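Local coordinates for transcription factor SKN7 (Chaetomium thermophilum, PDB 5D5W), which binds heat-shock-element DNA through its HSF-type domain and probably controls gene expression in response to osmotic and oxidative stress, at residues Asp28-Leu33 and Ala53-Gln58. Sequence-based numbering, arbitrary orientation.
With nucleotides of chain A; nucleotides of chain C.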
loop_
_atom_site.group_PDB
_atom_site.type_symbol
_atom_site.label_atom_id
_atom_site.label_comp_id
_atom_site.label_asym_id
_atom_site.label_seq_id
_atom_site.Cartn_x
_atom_site.Cartn_y
_atom_site.Cartn_z
ATOM N N ASP B 28 -24.194 -0.865 1.544
ATOM C CA ASP B 28 -24.019 0.499 1.052
ATOM C C ASP B 28 -22.546 0.925 0.963
ATOM O O ASP B 28 -22.243 2.012 0.463
ATOM C CB ASP B 28 -24.812 1.480 1.933
ATOM C CG ASP B 28 -24.560 1.286 3.435
ATOM O OD1 ASP B 28 -23.519 0.697 3.817
ATOM O OD2 ASP B 28 -25.417 1.731 4.238
ATOM N N SER B 29 -21.657 0.068 1.472
ATOM C CA SER B 29 -20.198 0.192 1.311
ATOM C C SER B 29 -19.585 -1.211 1.160
ATOM O O SER B 29 -20.269 -2.213 1.391
ATOM C CB SER B 29 -19.571 0.903 2.514
ATOM O OG SER B 29 -19.663 0.119 3.694
ATOM N N PHE B 30 -18.315 -1.274 0.758
ATOM C CA PHE B 30 -17.596 -2.546 0.652
ATOM C C PHE B 30 -16.303 -2.516 1.461
ATOM O O PHE B 30 -15.792 -1.449 1.808
ATOM C CB PHE B 30 -17.330 -2.933 -0.814
ATOM C CG PHE B 30 -16.180 -2.207 -1.445
ATOM C CD1 PHE B 30 -14.914 -2.782 -1.494
ATOM C CD2 PHE B 30 -16.364 -0.952 -1.994
ATOM C CE1 PHE B 30 -13.845 -2.102 -2.061
ATOM C CE2 PHE B 30 -15.307 -0.277 -2.572
ATOM C CZ PHE B 30 -14.047 -0.848 -2.607
ATOM N N VAL B 31 -15.804 -3.709 1.769
ATOM C CA VAL B 31 -14.637 -3.887 2.618
ATOM C C VAL B 31 -13.599 -4.716 1.891
ATOM O O VAL B 31 -13.939 -5.741 1.312
ATOM C CB VAL B 31 -15.005 -4.642 3.906
ATOM C CG1 VAL B 31 -13.833 -4.645 4.875
ATOM C CG2 VAL B 31 -16.234 -4.025 4.554
ATOM N N VAL B 32 -12.346 -4.262 1.919
ATOM C CA VAL B 32 -11.194 -5.048 1.459
ATOM C C VAL B 32 -10.299 -5.317 2.666
ATOM O O VAL B 32 -9.987 -4.407 3.429
ATOM C CB VAL B 32 -10.386 -4.324 0.362
ATOM C CG1 VAL B 32 -9.135 -5.114 0.007
ATOM C CG2 VAL B 32 -11.235 -4.110 -0.882
ATOM N N LEU B 33 -9.881 -6.569 2.822
ATOM C CA LEU B 33 -9.273 -7.041 4.067
ATOM C C LEU B 33 -8.407 -8.250 3.757
ATOM O O LEU B 33 -8.822 -9.107 2.990
ATOM C CB LEU B 33 -10.382 -7.416 5.061
ATOM C CG LEU B 33 -10.035 -8.240 6.304
ATOM C CD1 LEU B 33 -8.945 -7.552 7.117
ATOM C CD2 LEU B 33 -11.283 -8.481 7.149
ATOM N N ALA B 53 -2.141 0.650 -3.829
ATOM C CA ALA B 53 -2.205 2.101 -3.913
ATOM C C ALA B 53 -2.877 2.581 -5.192
ATOM O O ALA B 53 -3.580 3.589 -5.178
ATOM C CB ALA B 53 -0.810 2.683 -3.800
ATOM N N SER B 54 -2.669 1.850 -6.286
ATOM C CA SER B 54 -3.323 2.147 -7.562
ATOM C C SER B 54 -4.814 1.815 -7.534
ATOM O O SER B 54 -5.621 2.478 -8.202
ATOM C CB SER B 54 -2.631 1.395 -8.689
ATOM O OG SER B 54 -1.266 1.761 -8.746
ATOM N N PHE B 55 -5.184 0.796 -6.761
ATOM C CA PHE B 55 -6.594 0.485 -6.533
ATOM C C PHE B 55 -7.239 1.602 -5.743
ATOM O O PHE B 55 -8.335 2.040 -6.052
ATOM C CB PHE B 55 -6.725 -0.827 -5.757
ATOM C CG PHE B 55 -8.144 -1.221 -5.449
ATOM C CD1 PHE B 55 -9.006 -1.586 -6.459
ATOM C CD2 PHE B 55 -8.602 -1.230 -4.147
ATOM C CE1 PHE B 55 -10.311 -1.951 -6.184
ATOM C CE2 PHE B 55 -9.901 -1.603 -3.856
ATOM C CZ PHE B 55 -10.758 -1.962 -4.884
ATOM N N VAL B 56 -6.551 2.054 -4.703
ATOM C CA VAL B 56 -7.038 3.153 -3.896
ATOM C C VAL B 56 -7.207 4.420 -4.739
ATOM O O VAL B 56 -8.225 5.100 -4.633
ATOM C CB VAL B 56 -6.100 3.419 -2.706
ATOM C CG1 VAL B 56 -6.421 4.757 -2.041
ATOM C CG2 VAL B 56 -6.208 2.286 -1.696
ATOM N N ARG B 57 -6.220 4.731 -5.573
ATOM C CA ARG B 57 -6.271 5.930 -6.410
ATOM C C ARG B 57 -7.503 5.948 -7.291
ATOM O O ARG B 57 -8.170 6.962 -7.390
ATOM C CB ARG B 57 -5.039 6.036 -7.300
ATOM C CG ARG B 57 -4.993 7.303 -8.154
ATOM C CD ARG B 57 -4.485 8.503 -7.371
ATOM N NE ARG B 57 -4.705 9.772 -8.070
ATOM C CZ ARG B 57 -5.868 10.425 -8.114
ATOM N NH1 ARG B 57 -6.948 9.944 -7.512
ATOM N NH2 ARG B 57 -5.960 11.576 -8.773
ATOM N N GLN B 58 -7.793 4.827 -7.942
ATOM C CA GLN B 58 -8.985 4.720 -8.785
ATOM C C GLN B 58 -10.266 4.959 -7.998
ATOM O O GLN B 58 -11.220 5.531 -8.506
ATOM C CB GLN B 58 -9.060 3.331 -9.438
ATOM C CG GLN B 58 -8.210 3.157 -10.692
ATOM C CD GLN B 58 -8.801 3.869 -11.899
ATOM O OE1 GLN B 58 -8.742 5.100 -12.004
ATOM N NE2 GLN B 58 -9.375 3.103 -12.814
ATOM P P DA A 7 -10.268 13.782 -4.171
ATOM O OP1 DA A 7 -11.396 14.725 -4.391
ATOM O OP2 DA A 7 -10.393 12.377 -4.642
ATOM O "O5'" DA A 7 -8.947 14.414 -4.793
ATOM C "C5'" DA A 7 -8.363 15.584 -4.185
ATOM C "C4'" DA A 7 -7.118 16.008 -4.927
ATOM O "O4'" DA A 7 -6.028 15.122 -4.581
ATOM C "C3'" DA A 7 -7.230 15.952 -6.447
ATOM O "O3'" DA A 7 -6.492 17.057 -6.977
ATOM C "C2'" DA A 7 -6.578 14.625 -6.783
ATOM C "C1'" DA A 7 -5.457 14.602 -5.769
ATOM N N9 DA A 7 -4.889 13.288 -5.467
ATOM C C8 DA A 7 -5.545 12.117 -5.176
ATOM N N7 DA A 7 -4.744 11.101 -4.960
ATOM C C5 DA A 7 -3.474 11.638 -5.119
ATOM C C6 DA A 7 -2.190 11.074 -5.031
ATOM N N6 DA A 7 -1.963 9.792 -4.735
ATOM N N1 DA A 7 -1.131 11.885 -5.240
ATOM C C2 DA A 7 -1.359 13.174 -5.529
ATOM N N3 DA A 7 -2.519 13.815 -5.658
ATOM C C4 DA A 7 -3.549 12.983 -5.436
ATOM P P DT C 4 0.832 0.055 -11.496
ATOM O OP1 DT C 4 1.745 -1.094 -11.707
ATOM O OP2 DT C 4 -0.151 0.043 -10.380
ATOM O "O5'" DT C 4 1.731 1.365 -11.358
ATOM C "C5'" DT C 4 2.616 1.767 -12.419
ATOM C "C4'" DT C 4 3.280 3.078 -12.072
ATOM O "O4'" DT C 4 2.344 4.176 -12.212
ATOM C "C3'" DT C 4 3.810 3.153 -10.641
ATOM O "O3'" DT C 4 5.173 3.575 -10.686
ATOM C "C2'" DT C 4 2.915 4.175 -9.961
ATOM C "C1'" DT C 4 2.508 5.061 -11.123
ATOM N N1 DT C 4 1.250 5.820 -10.960
ATOM C C2 DT C 4 1.222 7.129 -11.385
ATOM O O2 DT C 4 2.187 7.695 -11.873
ATOM N N3 DT C 4 0.019 7.762 -11.203
ATOM C C4 DT C 4 -1.136 7.223 -10.670
ATOM O O4 DT C 4 -2.151 7.908 -10.591
ATOM C C5 DT C 4 -1.037 5.847 -10.253
ATOM C C7 DT C 4 -2.231 5.190 -9.641
ATOM C C6 DT C 4 0.133 5.221 -10.419
ATOM P P DG A 8 -6.688 17.514 -8.489
ATOM O OP1 DG A 8 -7.303 18.859 -8.471
ATOM O OP2 DG A 8 -7.357 16.405 -9.225
ATOM O "O5'" DG A 8 -5.192 17.716 -8.996
ATOM C "C5'" DG A 8 -4.267 18.491 -8.211
ATOM C "C4'" DG A 8 -2.868 18.388 -8.773
ATOM O "O4'" DG A 8 -2.271 17.120 -8.408
ATOM C "C3'" DG A 8 -2.776 18.472 -10.294
ATOM O "O3'" DG A 8 -1.630 19.252 -10.663
ATOM C "C2'" DG A 8 -2.687 17.016 -10.718
ATOM C "C1'" DG A 8 -1.932 16.374 -9.568
ATOM N N9 DG A 8 -2.260 14.977 -9.299
ATOM C C8 DG A 8 -3.512 14.435 -9.132
ATOM N N7 DG A 8 -3.487 13.160 -8.859
ATOM C C5 DG A 8 -2.136 12.840 -8.833
ATOM C C6 DG A 8 -1.490 11.602 -8.589
ATOM O O6 DG A 8 -1.999 10.500 -8.336
ATOM N N1 DG A 8 -0.105 11.723 -8.669
ATOM C C2 DG A 8 0.570 12.888 -8.942
ATOM N N2 DG A 8 1.907 12.806 -8.968
ATOM N N3 DG A 8 -0.021 14.047 -9.169
ATOM C C4 DG A 8 -1.365 13.951 -9.102
#
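Ser54 OG donates a 2.6 Å hydrogen bond to OP2 of DT4 in chain C, tying the recognition helix to one DNA strand, while Arg57, one turn on, hydrogen-bonds a guanine of the other. Arg57 NE gives a hydrogen bond to O6 of DG8 in chain A at 2.8 Å, and its NH2 reaches N7 of the same guanine at 2.9 Å. Both bonds are bent, with N-H...acceptor angles of 141°, yet the paired donors match the major-groove edge of guanine. The chain leaves the helix with CG anti to the backbone N (chi1 -177°) and then bends at chi2. This places the guanidinium with C8 of DA7 in chain A 3.4 Å above the guanidinium plane, over its centre, so adenine covers one face of the group while two hydrogen bonds to guanine fix its rotation. The arginine CB also packs on the thymine methyl C7 of DT4 in chain C, at 3.8 Å.

Phe55 points the other way, into the core. Its CZ meets CZ of Phe30 at 4.2 Å, the two side chains approaching from opposite directions with their ring planes steeply inclined to each other, and its CE2 lies 4.1 Å from Val32 CG2. No hydrogen bond joins the two segments; this small apolar contact lies on the core-facing side of helix 52-61, whereas Ser54 and Arg57 face the DNA. Phe38 of helix 35-46 meets the Phe55 ring edge-to-face, and Leu8 of helix 3-12 touches both phenylalanines. In this winged helix-turn-helix domain, helix 52-61 packs over strand 30-33, itself flanked in the antiparallel sheet by strands 21-23 and 82-86, with helices 3-12 and 35-46 adding to the same core.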